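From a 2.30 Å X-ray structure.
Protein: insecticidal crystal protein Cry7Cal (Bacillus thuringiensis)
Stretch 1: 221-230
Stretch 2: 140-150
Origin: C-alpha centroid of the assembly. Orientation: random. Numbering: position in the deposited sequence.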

# COMPACT_ATOMS: atom_id res chain seq x y z
N GLU A 221 7.28 4.95 4.96
CA GLU A 221 8.32 4.45 4.07
C GLU A 221 8.31 2.92 3.98
O GLU A 221 8.50 2.36 2.89
CB GLU A 221 9.68 4.97 4.51
CG GLU A 221 9.83 6.52 4.33
CD GLU A 221 11.27 6.97 4.41
OE1 GLU A 221 12.16 6.08 4.44
OE2 GLU A 221 11.54 8.20 4.45
N MET A 222 8.10 2.22 5.11
CA MET A 222 8.14 0.75 5.09
C MET A 222 6.89 0.14 4.47
O MET A 222 6.95 -1.01 4.00
CB MET A 222 8.34 0.18 6.49
CG MET A 222 9.63 0.65 7.12
SD MET A 222 11.06 0.18 6.14
CE MET A 222 11.14 -1.58 6.57
N THR A 223 5.78 0.86 4.49
CA THR A 223 4.64 0.49 3.66
C THR A 223 5.06 0.40 2.20
O THR A 223 4.79 -0.60 1.52
CB THR A 223 3.51 1.50 3.86
OG1 THR A 223 3.05 1.41 5.22
CG2 THR A 223 2.35 1.26 2.91
N ILE A 224 5.77 1.44 1.73
CA ILE A 224 6.25 1.49 0.35
C ILE A 224 7.36 0.48 0.11
O ILE A 224 7.41 -0.16 -0.94
CB ILE A 224 6.73 2.92 0.02
CG1 ILE A 224 5.57 3.91 0.05
CG2 ILE A 224 7.47 2.95 -1.31
CD1 ILE A 224 6.00 5.34 -0.21
N MET A 225 8.31 0.38 1.03
CA MET A 225 9.45 -0.50 0.80
C MET A 225 9.10 -1.97 1.01
O MET A 225 9.58 -2.83 0.26
CB MET A 225 10.62 -0.11 1.69
CG MET A 225 11.41 1.09 1.16
SD MET A 225 12.92 1.41 2.13
CE MET A 225 12.25 2.48 3.40
N VAL A 226 8.26 -2.29 2.00
CA VAL A 226 8.03 -3.68 2.35
C VAL A 226 6.58 -4.12 2.17
O VAL A 226 6.32 -5.07 1.42
CB VAL A 226 8.50 -3.96 3.78
CG1 VAL A 226 8.20 -5.43 4.17
CG2 VAL A 226 9.98 -3.66 3.88
N LEU A 227 5.62 -3.46 2.84
CA LEU A 227 4.27 -4.01 2.90
C LEU A 227 3.63 -4.11 1.52
O LEU A 227 2.91 -5.09 1.22
CB LEU A 227 3.37 -3.18 3.81
CG LEU A 227 3.83 -2.94 5.23
CD1 LEU A 227 2.71 -2.24 6.03
CD2 LEU A 227 4.27 -4.27 5.88
N ASP A 228 3.87 -3.12 0.66
CA ASP A 228 3.28 -3.12 -0.67
C ASP A 228 3.75 -4.30 -1.51
O ASP A 228 3.12 -4.61 -2.52
CB ASP A 228 3.58 -1.79 -1.39
CG ASP A 228 2.80 -0.60 -0.80
OD1 ASP A 228 1.83 -0.83 -0.04
OD2 ASP A 228 3.15 0.57 -1.10
N LEU A 229 4.85 -4.94 -1.13
CA LEU A 229 5.27 -6.17 -1.79
C LEU A 229 4.37 -7.35 -1.44
O LEU A 229 4.18 -8.23 -2.28
CB LEU A 229 6.70 -6.53 -1.40
CG LEU A 229 7.88 -5.75 -1.98
CD1 LEU A 229 9.16 -6.34 -1.37
CD2 LEU A 229 7.91 -5.81 -3.51
N LEU A 230 3.83 -7.39 -0.22
CA LEU A 230 3.22 -8.61 0.33
C LEU A 230 1.94 -9.05 -0.38
O LEU A 230 1.70 -10.26 -0.48
CB LEU A 230 2.96 -8.46 1.83
CG LEU A 230 4.21 -8.15 2.66
CD1 LEU A 230 3.90 -8.03 4.13
CD2 LEU A 230 5.30 -9.19 2.43
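Stretch 2, residues 140-150: LLTVYAQAANL

Residues 141-150 form a regular α-helix that continues beyond the stretch, with Leu140 lying just before it. This helix packs against the helix of residues 221-227 with the two helices running in the same general direction: the angle between their N-to-C axes is 33°, and the axes approach to 8.9 Å. The backbones come nearest where the CA atoms of Val226 and Ala145 lie 5.7 Å apart. Further along, the CA atoms of Leu229 and Asn149 are 7.1 Å apart. Together the two stretches bury 432 Å² of surface.

Leu229 covers the most surface. It follows the wider, π-type turn at 223-227, in a segment that keeps helical backbone angles without the regular bonds, and lies within the type I turn from Leu227 to Leu230. Its CA-to-CB bond points toward stretch 2, and its m,t side chain reaches the backbone there, with Leu229 CD1 3.4 Å from Ala145 O and 3.7 Å from Ala145 CB. That carbonyl oxygen remains engaged in its own helix, accepting a bond from Asn149 N (2.8 Å from Asn149 N to Ala145 O). Leu229 CD2 lies 3.9 Å from Asn149 CG, so the leucine spans successive turns of the helix.

Thr142, the residue of stretch 2 with the largest covered area, occupies the other well-packed site. Three side chains of stretch 1 approach its OG1: Met225 SD at 3.5 Å, and Met222 CE and Val226 CG2 each at 3.6 Å from Thr142 OG1. None of these contacts is a hydrogen bond, and the buried hydroxyl has no polar partner in the model.

Val226 links these two sites. With chi1 in the t rotamer, its CG1 and CG2 lie 3.7 and 3.9 Å from Ala145 CB, and CG2 is also 3.6 Å from Thr142 OG1 and 4.2 Å from Leu141 CG. Leu141 also receives the end of Met222, whose CE is 3.9 Å from Leu141 CD2; the CA-to-CB bond of Met222 points sideways, but the end of its side chain comes nearer to stretch 2.

The single hydrogen bond across the contact is weak: Gln146 NE2 donates to Met225 O over 3.1 Å, with an N-H...acceptor angle of only 129°. The CA-to-CB bond of Gln146 points sideways, but its m,m side chain brings the end nearer to stretch 1, with NE2 also 3.7 Å from Leu229 CD1. The remaining contacts are van der Waals packing, four of them between apolar side chains.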

# COMPACT_ATOMS: atom_id res chain seq x y z
N LEU A 140 17.68 -4.76 8.33
CA LEU A 140 17.79 -5.52 7.09
C LEU A 140 16.45 -5.81 6.43
O LEU A 140 16.42 -6.53 5.42
CB LEU A 140 18.48 -6.88 7.34
CG LEU A 140 19.97 -6.89 7.64
CD1 LEU A 140 20.44 -8.32 7.97
CD2 LEU A 140 20.71 -6.32 6.45
N LEU A 141 15.35 -5.27 6.96
CA LEU A 141 14.03 -5.75 6.55
C LEU A 141 13.76 -5.50 5.07
O LEU A 141 13.27 -6.39 4.36
CB LEU A 141 12.95 -5.11 7.41
CG LEU A 141 11.54 -5.64 7.18
CD1 LEU A 141 11.52 -7.20 7.24
CD2 LEU A 141 10.60 -5.03 8.20
N THR A 142 14.10 -4.31 4.56
CA THR A 142 13.80 -4.02 3.15
C THR A 142 14.63 -4.89 2.22
O THR A 142 14.12 -5.38 1.21
CB THR A 142 14.02 -2.53 2.84
OG1 THR A 142 13.06 -1.74 3.54
CG2 THR A 142 13.83 -2.27 1.38
N VAL A 143 15.90 -5.11 2.56
CA VAL A 143 16.70 -6.07 1.81
C VAL A 143 16.01 -7.43 1.79
O VAL A 143 15.93 -8.09 0.75
CB VAL A 143 18.12 -6.17 2.40
CG1 VAL A 143 18.92 -7.29 1.72
CG2 VAL A 143 18.85 -4.82 2.27
N TYR A 144 15.49 -7.86 2.94
CA TYR A 144 14.85 -9.16 3.03
C TYR A 144 13.60 -9.20 2.15
O TYR A 144 13.46 -10.09 1.30
CB TYR A 144 14.50 -9.45 4.49
CG TYR A 144 13.84 -10.78 4.72
CD1 TYR A 144 12.47 -10.92 4.62
CD2 TYR A 144 14.59 -11.89 5.09
CE1 TYR A 144 11.85 -12.13 4.84
CE2 TYR A 144 13.99 -13.11 5.32
CZ TYR A 144 12.62 -13.22 5.19
OH TYR A 144 12.00 -14.42 5.44
N ALA A 145 12.71 -8.23 2.33
CA ALA A 145 11.49 -8.16 1.54
C ALA A 145 11.77 -8.20 0.05
O ALA A 145 11.16 -8.98 -0.69
CB ALA A 145 10.69 -6.92 1.91
N GLN A 146 12.73 -7.38 -0.42
CA GLN A 146 12.94 -7.27 -1.86
C GLN A 146 13.56 -8.55 -2.43
O GLN A 146 13.21 -8.96 -3.55
CB GLN A 146 13.82 -6.06 -2.18
CG GLN A 146 13.19 -4.75 -1.79
CD GLN A 146 12.11 -4.28 -2.76
OE1 GLN A 146 12.08 -4.68 -3.92
NE2 GLN A 146 11.23 -3.40 -2.28
N ALA A 147 14.49 -9.16 -1.70
CA ALA A 147 15.06 -10.43 -2.15
C ALA A 147 14.03 -11.54 -2.04
O ALA A 147 13.92 -12.39 -2.93
CB ALA A 147 16.30 -10.76 -1.33
N ALA A 148 13.27 -11.55 -0.95
CA ALA A 148 12.16 -12.48 -0.82
C ALA A 148 11.28 -12.40 -2.05
O ALA A 148 10.91 -13.42 -2.65
CB ALA A 148 11.36 -12.16 0.44
N ASN A 149 10.98 -11.17 -2.47
CA ASN A 149 10.12 -10.98 -3.63
C ASN A 149 10.71 -11.63 -4.87
O ASN A 149 10.01 -12.33 -5.62
CB ASN A 149 9.90 -9.49 -3.86
CG ASN A 149 9.00 -9.25 -5.00
OD1 ASN A 149 7.81 -9.60 -4.96
ND2 ASN A 149 9.54 -8.70 -6.07
N LEU A 150 12.00 -11.42 -5.11
CA LEU A 150 12.62 -12.03 -6.29
C LEU A 150 12.56 -13.55 -6.23
O LEU A 150 12.35 -14.21 -7.26
CB LEU A 150 14.07 -11.56 -6.43
CG LEU A 150 14.30 -10.07 -6.70
CD1 LEU A 150 15.79 -9.82 -6.84
CD2 LEU A 150 13.56 -9.61 -7.95